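Local coordinates for putative lipoprotein (Clostridium perfringens ATCC 13124, PDB 4R7R) that is of unknown function but, as a putative lipoprotein, is probably tethered to the outer face of the bacterial cell membrane, at residues S6-V18 against I46-N60. Sequence-based numbering, arbitrary orientation.
Sequences SLNYHTKNLSELV and IDDLLKSLKDSNFIN. With GOL (glycerol), chain B.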
loop_
_atom_site.group_PDB
_atom_site.type_symbol
_atom_site.label_atom_id
_atom_site.label_comp_id
_atom_site.label_asym_id
_atom_site.label_seq_id
_atom_site.Cartn_x
_atom_site.Cartn_y
_atom_site.Cartn_z
ATOM N N SER A 6 13.284 -3.941 -12.558
ATOM C CA SER A 6 12.425 -4.533 -11.549
ATOM C C SER A 6 11.066 -3.843 -11.444
ATOM O O SER A 6 10.953 -2.617 -11.510
ATOM C CB SER A 6 13.127 -4.514 -10.191
ATOM O OG SER A 6 13.583 -3.210 -9.878
ATOM N N LEU A 7 10.033 -4.657 -11.286
ATOM C CA LEU A 7 8.691 -4.146 -11.083
ATOM C C LEU A 7 8.437 -3.936 -9.600
ATOM O O LEU A 7 7.469 -3.287 -9.220
ATOM C CB LEU A 7 7.661 -5.106 -11.680
ATOM C CG LEU A 7 7.924 -5.404 -13.159
ATOM C CD1 LEU A 7 7.057 -6.539 -13.633
ATOM C CD2 LEU A 7 7.654 -4.165 -13.979
ATOM N N ASN A 8 9.328 -4.465 -8.765
ATOM C CA ASN A 8 9.144 -4.389 -7.321
ATOM C C ASN A 8 10.133 -3.493 -6.578
ATOM O O ASN A 8 10.292 -3.636 -5.360
ATOM C CB ASN A 8 9.231 -5.783 -6.726
ATOM C CG ASN A 8 10.589 -6.388 -6.901
ATOM O OD1 ASN A 8 11.312 -6.042 -7.834
ATOM N ND2 ASN A 8 10.959 -7.284 -5.997
ATOM N N TYR A 9 10.792 -2.588 -7.303
ATOM C CA TYR A 9 11.827 -1.730 -6.740
ATOM C C TYR A 9 11.456 -1.102 -5.397
ATOM O O TYR A 9 12.203 -1.237 -4.423
ATOM C CB TYR A 9 12.194 -0.616 -7.733
ATOM C CG TYR A 9 13.294 0.314 -7.248
ATOM C CD1 TYR A 9 12.991 1.533 -6.622
ATOM C CD2 TYR A 9 14.645 -0.020 -7.423
ATOM C CE1 TYR A 9 14.003 2.383 -6.179
ATOM C CE2 TYR A 9 15.667 0.837 -6.982
ATOM C CZ TYR A 9 15.332 2.022 -6.365
ATOM O OH TYR A 9 16.328 2.854 -5.927
ATOM N N HIS A 10 10.312 -0.423 -5.337
ATOM C CA HIS A 10 9.993 0.375 -4.154
ATOM C C HIS A 10 9.520 -0.496 -3.006
ATOM O O HIS A 10 9.696 -0.143 -1.837
ATOM C CB HIS A 10 8.923 1.433 -4.456
ATOM C CG HIS A 10 9.412 2.590 -5.271
ATOM N ND1 HIS A 10 10.540 3.312 -4.939
ATOM C CD2 HIS A 10 8.915 3.157 -6.391
ATOM C CE1 HIS A 10 10.716 4.276 -5.828
ATOM N NE2 HIS A 10 9.744 4.201 -6.720
ATOM N N THR A 11 8.902 -1.624 -3.334
ATOM C CA THR A 11 8.386 -2.534 -2.307
ATOM C C THR A 11 9.523 -3.229 -1.558
ATOM O O THR A 11 9.469 -3.402 -0.346
ATOM C CB THR A 11 7.459 -3.597 -2.919
ATOM O OG1 THR A 11 6.424 -2.940 -3.664
ATOM C CG2 THR A 11 6.850 -4.477 -1.836
ATOM N N LYS A 12 10.557 -3.611 -2.298
ATOM C CA LYS A 12 11.753 -4.193 -1.709
ATOM C C LYS A 12 12.404 -3.216 -0.721
ATOM O O LYS A 12 12.851 -3.616 0.360
ATOM C CB LYS A 12 12.721 -4.601 -2.824
ATOM C CG LYS A 12 14.158 -4.805 -2.399
ATOM C CD LYS A 12 14.936 -5.505 -3.500
ATOM C CE LYS A 12 14.209 -6.771 -3.940
ATOM N NZ LYS A 12 15.114 -7.747 -4.613
ATOM N N ASN A 13 12.428 -1.933 -1.073
ATOM C CA ASN A 13 12.992 -0.927 -0.187
ATOM C C ASN A 13 12.138 -0.706 1.044
ATOM O O ASN A 13 12.657 -0.562 2.149
ATOM C CB ASN A 13 13.196 0.389 -0.933
ATOM C CG ASN A 13 14.404 0.341 -1.847
ATOM O OD1 ASN A 13 15.283 -0.511 -1.680
ATOM N ND2 ASN A 13 14.454 1.244 -2.821
ATOM N N LEU A 14 10.827 -0.694 0.859
ATOM C CA LEU A 14 9.933 -0.524 1.985
ATOM C C LEU A 14 10.071 -1.731 2.895
ATOM O O LEU A 14 10.185 -1.599 4.118
ATOM C CB LEU A 14 8.488 -0.363 1.519
ATOM C CG LEU A 14 7.486 -0.272 2.667
ATOM C CD1 LEU A 14 7.788 0.959 3.505
ATOM C CD2 LEU A 14 6.058 -0.251 2.143
ATOM N N SER A 15 10.096 -2.906 2.270
ATOM C CA SER A 15 10.172 -4.180 2.973
ATOM C C SER A 15 11.388 -4.251 3.890
ATOM O O SER A 15 11.289 -4.753 5.009
ATOM C CB SER A 15 10.195 -5.332 1.970
ATOM O OG SER A 15 10.369 -6.576 2.621
ATOM N N GLU A 16 12.524 -3.738 3.414
ATOM C CA GLU A 16 13.738 -3.645 4.225
ATOM C C GLU A 16 13.563 -2.669 5.389
ATOM O O GLU A 16 14.064 -2.899 6.494
ATOM C CB GLU A 16 14.930 -3.218 3.361
ATOM C CG GLU A 16 16.105 -2.607 4.137
ATOM C CD GLU A 16 16.891 -3.631 4.953
ATOM O OE1 GLU A 16 16.830 -4.833 4.610
ATOM O OE2 GLU A 16 17.570 -3.238 5.935
ATOM N N LEU A 17 12.838 -1.585 5.143
ATOM C CA LEU A 17 12.611 -0.582 6.174
ATOM C C LEU A 17 11.603 -1.031 7.250
ATOM O O LEU A 17 11.815 -0.755 8.429
ATOM C CB LEU A 17 12.161 0.726 5.526
ATOM C CG LEU A 17 13.233 1.405 4.679
ATOM C CD1 LEU A 17 12.628 2.541 3.873
ATOM C CD2 LEU A 17 14.334 1.915 5.564
ATOM N N VAL A 18 10.532 -1.733 6.863
ATOM C CA VAL A 18 9.513 -2.190 7.827
ATOM C C VAL A 18 10.075 -3.277 8.768
ATOM O O VAL A 18 9.394 -3.747 9.690
ATOM C CB VAL A 18 8.242 -2.718 7.104
ATOM C CG1 VAL A 18 7.080 -2.905 8.078
ATOM C CG2 VAL A 18 7.810 -1.744 6.023
ATOM N N ILE A 46 0.817 -4.269 7.254
ATOM C CA ILE A 46 1.819 -4.011 6.217
ATOM C C ILE A 46 2.833 -5.130 6.177
ATOM O O ILE A 46 3.129 -5.680 5.116
ATOM C CB ILE A 46 2.548 -2.670 6.426
ATOM C CG1 ILE A 46 1.539 -1.518 6.424
ATOM C CG2 ILE A 46 3.601 -2.451 5.333
ATOM C CD1 ILE A 46 0.443 -1.648 5.359
ATOM N N ASP A 47 3.364 -5.476 7.335
ATOM C CA ASP A 47 4.280 -6.591 7.419
ATOM C C ASP A 47 3.700 -7.914 6.865
ATOM O O ASP A 47 4.386 -8.668 6.157
ATOM C CB ASP A 47 4.699 -6.786 8.855
ATOM C CG ASP A 47 5.922 -7.623 8.969
ATOM O OD1 ASP A 47 6.890 -7.336 8.220
ATOM O OD2 ASP A 47 5.905 -8.575 9.782
ATOM N N ASP A 48 2.439 -8.184 7.204
ATOM C CA ASP A 48 1.771 -9.416 6.820
ATOM C C ASP A 48 1.560 -9.415 5.310
ATOM O O ASP A 48 1.707 -10.446 4.641
ATOM C CB ASP A 48 0.434 -9.568 7.558
ATOM C CG ASP A 48 0.605 -9.857 9.058
ATOM O OD1 ASP A 48 1.720 -10.251 9.485
ATOM O OD2 ASP A 48 -0.391 -9.710 9.816
ATOM N N LEU A 49 1.234 -8.237 4.784
ATOM C CA LEU A 49 1.013 -8.070 3.358
ATOM C C LEU A 49 2.310 -8.306 2.588
ATOM O O LEU A 49 2.336 -9.092 1.646
ATOM C CB LEU A 49 0.467 -6.678 3.062
ATOM C CG LEU A 49 0.309 -6.321 1.576
ATOM C CD1 LEU A 49 -0.603 -7.308 0.878
ATOM C CD2 LEU A 49 -0.222 -4.911 1.412
ATOM N N LEU A 50 3.381 -7.634 3.009
ATOM C CA LEU A 50 4.656 -7.683 2.303
ATOM C C LEU A 50 5.233 -9.098 2.321
ATOM O O LEU A 50 5.824 -9.552 1.337
ATOM C CB LEU A 50 5.664 -6.692 2.915
ATOM C CG LEU A 50 5.338 -5.189 2.853
ATOM C CD1 LEU A 50 6.520 -4.353 3.322
ATOM C CD2 LEU A 50 4.884 -4.737 1.460
ATOM N N LYS A 51 5.059 -9.796 3.438
ATOM C CA LYS A 51 5.594 -11.145 3.569
ATOM C C LYS A 51 4.810 -12.119 2.692
ATOM O O LYS A 51 5.314 -13.179 2.323
ATOM C CB LYS A 51 5.564 -11.605 5.031
ATOM C CG LYS A 51 6.643 -10.982 5.915
ATOM C CD LYS A 51 6.351 -11.233 7.399
ATOM C CE LYS A 51 7.625 -11.309 8.252
ATOM N NZ LYS A 51 8.362 -10.017 8.356
ATOM N N SER A 52 3.575 -11.750 2.360
ATOM C CA SER A 52 2.706 -12.633 1.592
ATOM C C SER A 52 2.872 -12.424 0.073
ATOM O O SER A 52 2.429 -13.252 -0.731
ATOM C CB SER A 52 1.244 -12.429 2.005
ATOM O OG SER A 52 0.705 -11.251 1.412
ATOM N N LEU A 53 3.510 -11.322 -0.317
ATOM C CA LEU A 53 3.681 -11.018 -1.742
ATOM C C LEU A 53 4.591 -12.011 -2.460
ATOM O O LEU A 53 5.732 -12.258 -2.047
ATOM C CB LEU A 53 4.253 -9.606 -1.951
ATOM C CG LEU A 53 3.398 -8.444 -1.471
ATOM C CD1 LEU A 53 4.069 -7.125 -1.812
ATOM C CD2 LEU A 53 2.002 -8.538 -2.047
ATOM N N LYS A 54 4.077 -12.561 -3.550
ATOM C CA LYS A 54 4.906 -13.309 -4.475
ATOM C C LYS A 54 5.265 -12.379 -5.633
ATOM O O LYS A 54 4.641 -11.329 -5.815
ATOM C CB LYS A 54 4.180 -14.558 -4.970
ATOM C CG LYS A 54 3.634 -15.449 -3.855
ATOM C CD LYS A 54 2.433 -16.266 -4.336
ATOM C CE LYS A 54 2.174 -17.497 -3.451
ATOM N NZ LYS A 54 1.647 -17.162 -2.083
ATOM N N ASP A 55 6.257 -12.772 -6.419
ATOM C CA ASP A 55 6.749 -11.948 -7.519
ATOM C C ASP A 55 5.708 -11.691 -8.614
ATOM O O ASP A 55 5.748 -10.660 -9.285
ATOM C CB ASP A 55 7.991 -12.596 -8.132
ATOM C CG ASP A 55 8.918 -13.184 -7.079
ATOM O OD1 ASP A 55 9.972 -12.561 -6.788
ATOM O OD2 ASP A 55 8.582 -14.271 -6.540
ATOM N N SER A 56 4.782 -12.625 -8.795
ATOM C CA SER A 56 3.739 -12.476 -9.804
ATOM C C SER A 56 2.696 -11.421 -9.422
ATOM O O SER A 56 1.840 -11.071 -10.231
ATOM C CB SER A 56 3.056 -13.820 -10.043
ATOM O OG SER A 56 2.607 -14.374 -8.816
ATOM N N ASN A 57 2.762 -10.925 -8.189
ATOM C CA ASN A 57 1.885 -9.851 -7.748
ATOM C C ASN A 57 2.283 -8.510 -8.345
ATOM O O ASN A 57 1.485 -7.583 -8.381
ATOM C CB ASN A 57 1.895 -9.746 -6.230
ATOM C CG ASN A 57 1.248 -10.938 -5.560
ATOM O OD1 ASN A 57 1.909 -11.695 -4.851
ATOM N ND2 ASN A 57 -0.049 -11.106 -5.775
ATOM N N PHE A 58 3.530 -8.402 -8.794
ATOM C CA PHE A 58 4.052 -7.152 -9.335
ATOM C C PHE A 58 3.789 -7.055 -10.821
ATOM O O PHE A 58 4.266 -7.879 -11.596
ATOM C CB PHE A 58 5.549 -7.037 -9.051
ATOM C CG PHE A 58 5.866 -7.012 -7.590
ATOM C CD1 PHE A 58 5.809 -5.819 -6.875
ATOM C CD2 PHE A 58 6.168 -8.189 -6.907
ATOM C CE1 PHE A 58 6.080 -5.788 -5.502
ATOM C CE2 PHE A 58 6.445 -8.166 -5.534
ATOM C CZ PHE A 58 6.400 -6.955 -4.833
ATOM N N ILE A 59 3.027 -6.045 -11.221
ATOM C CA ILE A 59 2.693 -5.887 -12.632
ATOM C C ILE A 59 3.266 -4.594 -13.217
ATOM O O ILE A 59 3.833 -3.770 -12.496
ATOM C CB ILE A 59 1.173 -5.912 -12.837
ATOM C CG1 ILE A 59 0.514 -4.744 -12.095
ATOM C CG2 ILE A 59 0.613 -7.220 -12.344
ATOM C CD1 ILE A 59 -0.961 -4.654 -12.286
ATOM N N ASN A 60 3.110 -4.426 -14.526
ATOM C CA ASN A 60 3.599 -3.241 -15.226
ATOM C C ASN A 60 2.756 -1.989 -15.004
ATOM O O ASN A 60 1.610 -2.066 -14.555
ATOM C CB ASN A 60 3.681 -3.526 -16.726
ATOM C CG ASN A 60 4.707 -4.595 -17.063
ATOM O OD1 ASN A 60 5.905 -4.317 -17.151
ATOM N ND2 ASN A 60 4.241 -5.828 -17.254
HETATM C C1 GOL B . 8.617 -8.752 -0.469
HETATM O O1 GOL B . 7.795 -7.917 0.319
HETATM C C2 GOL B . 9.618 -7.907 -1.255
HETATM O O2 GOL B . 10.920 -8.109 -0.745
HETATM C C3 GOL B . 9.566 -8.294 -2.731
HETATM O O3 GOL B . 10.397 -7.436 -3.483
HETATM O O HOH W 1 5.662 -2.571 -10.657
#
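Ile-46 opens the contact: its CG2 branch lies 4.3 Å from CG2 of Val-18, just past the C-terminal end of helix 9-17. One turn on, Leu-50 fills the space between the two helices, whose axes approach to 10.6 Å at a crossing angle of -130°. Its branches divide the work. Leu-50 CD1 rests on Ser-15 CA (3.7 Å) and beside Val-18 CG2, whereas CD2 turns to the methyl of Thr-11. The carbonyl oxygen of Leu-50 accepts a hydrogen bond from O1 of a glycerol, probably left by the crystallisation liquor, whose O3 takes one from Asn-8 ND2; the glycerol thus bridges the segments, which share no direct hydrogen bond. Leu-53 CD1 then meets Thr-11 CG2 tip to tip at 3.8 Å. Beyond the 3-10 turn 55-57, Asn-8 CB sits over one face of the Phe-58 ring, 3.4 Å from its centroid and 12° off the normal, a CH-pi contact. With CG between the backbone N and carbonyl carbon (chi1 64°), the Asn-8 amide is sent toward the glycerol. Thr-11 OG1, hydrogen-bonded to Asp-103, approaches the same ring at its edge. Finally, Leu-7 CD2 touches Asn-60 OD1 at 3.6 Å. Helices 9-17 and 45-52 thus pack together on one face of the antiparallel sheet, while Phe-58 and Ile-59 form its short edge strand, joining helical layer to sheet edge in an alpha-beta fold.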